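Local coordinates for mandelate racemase / muconate lactonizing enzyme, C-terminal domain protein (Pseudovibrio sp. JE062, PDB 4JHM) that is of unknown function but belongs to the mandelate racemase / muconate lactonizing enzyme family, within the enolase superfamily, at residues A309-H312 against V313-H317. Numbering follows the deposited sequence.
Sequences ANLH and VALAH
H312 reaches the following turn through its carbonyl O, which receives the N-H groups of L315 and A316. Its imidazole ring swings clear of 313-317, and neither ring face is covered by that segment. Both ring nitrogens, at the edge, are satisfied by backbone atoms, ND1 by Y124 N and NE2 by L356 O. The flat amide of N310 does not touch 313-317 either. It is held by three bonds: OD1 to A273 N, and ND2 to D272 OD1 and to T306 O, one turn earlier in the same helix.

N310 O takes the N-H of A314 at 3.0 Å in a fairly straight bond (162°). L311 O accepts L315 N at 3.0 Å, but this bond is more bent (136°). L315 N also makes a weak bond to H312 O. A316 N reaches H312 O too, weakly, at 3.2 Å. The last turn thus mixes i+4 and i+3 bonds.

This helix, 304-316, belongs to the TIM-barrel-like C-terminal domain of the enolase superfamily. L311 and L315 both turn to I134 of strand 133-139, while V313 packs on I279, L282 and F286 of helix 279-291.

The two leucines cross obliquely, one turn apart. In L311, chi1 of 170° lays CG beside the carbonyl carbon, on the side of the next turn, and there L311 CD1 meets L315 CD1 at 3.4 Å. L315 CD1 also lies 3.3 Å from L311 O. With V313 CG2 beside the backbone N, that methyl points back to the preceding turn, 3.3 Å from A309 O.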
ATOM      1  N   ALA A 309     -30.135   7.919 -27.222  1.00 73.68           N
ATOM      2  CA  ALA A 309     -29.237   6.787 -27.013  1.00 76.05           C
ATOM      3  C   ALA A 309     -28.859   6.639 -25.546  1.00 72.25           C
ATOM      4  O   ALA A 309     -28.909   5.544 -24.993  1.00 71.94           O
ATOM      5  CB  ALA A 309     -27.982   6.950 -27.858  1.00 76.61           C
ATOM      6  N   ASN A 310     -28.479   7.753 -24.929  1.00 69.82           N
ATOM      7  CA  ASN A 310     -28.109   7.774 -23.520  1.00 67.43           C
ATOM      8  C   ASN A 310     -29.328   7.634 -22.617  1.00 67.86           C
ATOM      9  O   ASN A 310     -29.313   6.881 -21.640  1.00 67.39           O
ATOM     10  CB  ASN A 310     -27.373   9.074 -23.187  1.00 67.54           C
ATOM     11  CG  ASN A 310     -26.070   9.227 -23.956  1.00 65.69           C
ATOM     12  OD1 ASN A 310     -25.067   8.586 -23.638  1.00 64.09           O
ATOM     13  ND2 ASN A 310     -26.076  10.091 -24.963  1.00 61.23           N
ATOM     14  N   LEU A 311     -30.390   8.362 -22.941  1.00 67.78           N
ATOM     15  CA  LEU A 311     -31.589   8.336 -22.118  1.00 70.74           C
ATOM     16  C   LEU A 311     -32.076   6.901 -21.935  1.00 73.12           C
ATOM     17  O   LEU A 311     -32.503   6.509 -20.846  1.00 72.84           O
ATOM     18  CB  LEU A 311     -32.689   9.197 -22.741  1.00 71.68           C
ATOM     19  CG  LEU A 311     -34.079   9.068 -22.106  1.00 75.06           C
ATOM     20  CD1 LEU A 311     -34.051   9.380 -20.618  1.00 73.94           C
ATOM     21  CD2 LEU A 311     -35.071   9.977 -22.812  1.00 77.63           C
ATOM     22  N   HIS A 312     -32.005   6.117 -23.005  1.00 72.77           N
ATOM     23  CA  HIS A 312     -32.511   4.754 -22.975  1.00 76.04           C
ATOM     24  C   HIS A 312     -31.725   3.893 -21.999  1.00 75.39           C
ATOM     25  O   HIS A 312     -32.293   3.189 -21.165  1.00 80.55           O
ATOM     26  CB  HIS A 312     -32.472   4.141 -24.375  1.00 74.82           C
ATOM     27  CG  HIS A 312     -33.692   4.436 -25.186  1.00 73.38           C
ATOM     28  ND1 HIS A 312     -34.901   3.820 -24.953  1.00 74.52           N
ATOM     29  CD2 HIS A 312     -33.893   5.286 -26.219  1.00 73.60           C
ATOM     30  CE1 HIS A 312     -35.795   4.275 -25.812  1.00 78.57           C
ATOM     31  NE2 HIS A 312     -35.210   5.165 -26.591  1.00 76.75           N
ATOM     32  N   VAL A 313     -30.411   3.955 -22.107  1.00 73.66           N
ATOM     33  CA  VAL A 313     -29.559   3.186 -21.227  1.00 76.96           C
ATOM     34  C   VAL A 313     -29.828   3.579 -19.775  1.00 80.94           C
ATOM     35  O   VAL A 313     -29.900   2.720 -18.902  1.00 83.60           O
ATOM     36  CB  VAL A 313     -28.076   3.391 -21.588  1.00 73.89           C
ATOM     37  CG1 VAL A 313     -27.185   2.535 -20.704  1.00 75.08           C
ATOM     38  CG2 VAL A 313     -27.848   3.060 -23.055  1.00 71.05           C
ATOM     39  N   ALA A 314     -30.001   4.874 -19.524  1.00 85.81           N
ATOM     40  CA  ALA A 314     -30.239   5.365 -18.163  1.00 81.60           C
ATOM     41  C   ALA A 314     -31.586   4.889 -17.613  1.00 75.19           C
ATOM     42  O   ALA A 314     -31.753   4.747 -16.405  1.00 75.04           O
ATOM     43  CB  ALA A 314     -30.148   6.886 -18.116  1.00 76.98           C
ATOM     44  N   LEU A 315     -32.544   4.643 -18.499  1.00 74.05           N
ATOM     45  CA  LEU A 315     -33.856   4.146 -18.076  1.00 79.77           C
ATOM     46  C   LEU A 315     -33.820   2.647 -17.766  1.00 80.18           C
ATOM     47  O   LEU A 315     -34.683   2.132 -17.056  1.00 79.54           O
ATOM     48  CB  LEU A 315     -34.915   4.447 -19.140  1.00 77.28           C
ATOM     49  CG  LEU A 315     -35.650   5.787 -19.000  1.00 77.00           C
ATOM     50  CD1 LEU A 315     -34.758   6.894 -18.462  1.00 75.11           C
ATOM     51  CD2 LEU A 315     -36.242   6.196 -20.334  1.00 78.34           C
ATOM     52  N   ALA A 316     -32.809   1.959 -18.285  1.00 80.19           N
ATOM     53  CA  ALA A 316     -32.673   0.522 -18.083  1.00 78.17           C
ATOM     54  C   ALA A 316     -32.017   0.184 -16.743  1.00 74.03           C
ATOM     55  O   ALA A 316     -32.125  -0.940 -16.264  1.00 76.37           O
ATOM     56  CB  ALA A 316     -31.880  -0.088 -19.227  1.00 77.63           C
ATOM     57  N   HIS A 317     -31.338   1.156 -16.143  1.00 72.19           N
ATOM     58  CA  HIS A 317     -30.669   0.953 -14.861  1.00 70.18           C
ATOM     59  C   HIS A 317     -31.145   1.992 -13.846  1.00 69.38           C
ATOM     60  O   HIS A 317     -31.823   2.952 -14.205  1.00 73.22           O
ATOM     61  CB  HIS A 317     -29.151   1.047 -15.036  1.00 69.15           C
ATOM     62  CG  HIS A 317     -28.601   0.119 -16.075  1.00 69.54           C
ATOM     63  ND1 HIS A 317     -28.177  -1.160 -15.783  1.00 70.06           N
ATOM     64  CD2 HIS A 317     -28.401   0.286 -17.405  1.00 69.66           C
ATOM     65  CE1 HIS A 317     -27.743  -1.741 -16.889  1.00 70.26           C
ATOM     66  NE2 HIS A 317     -27.868  -0.884 -17.887  1.00 67.50           N
TER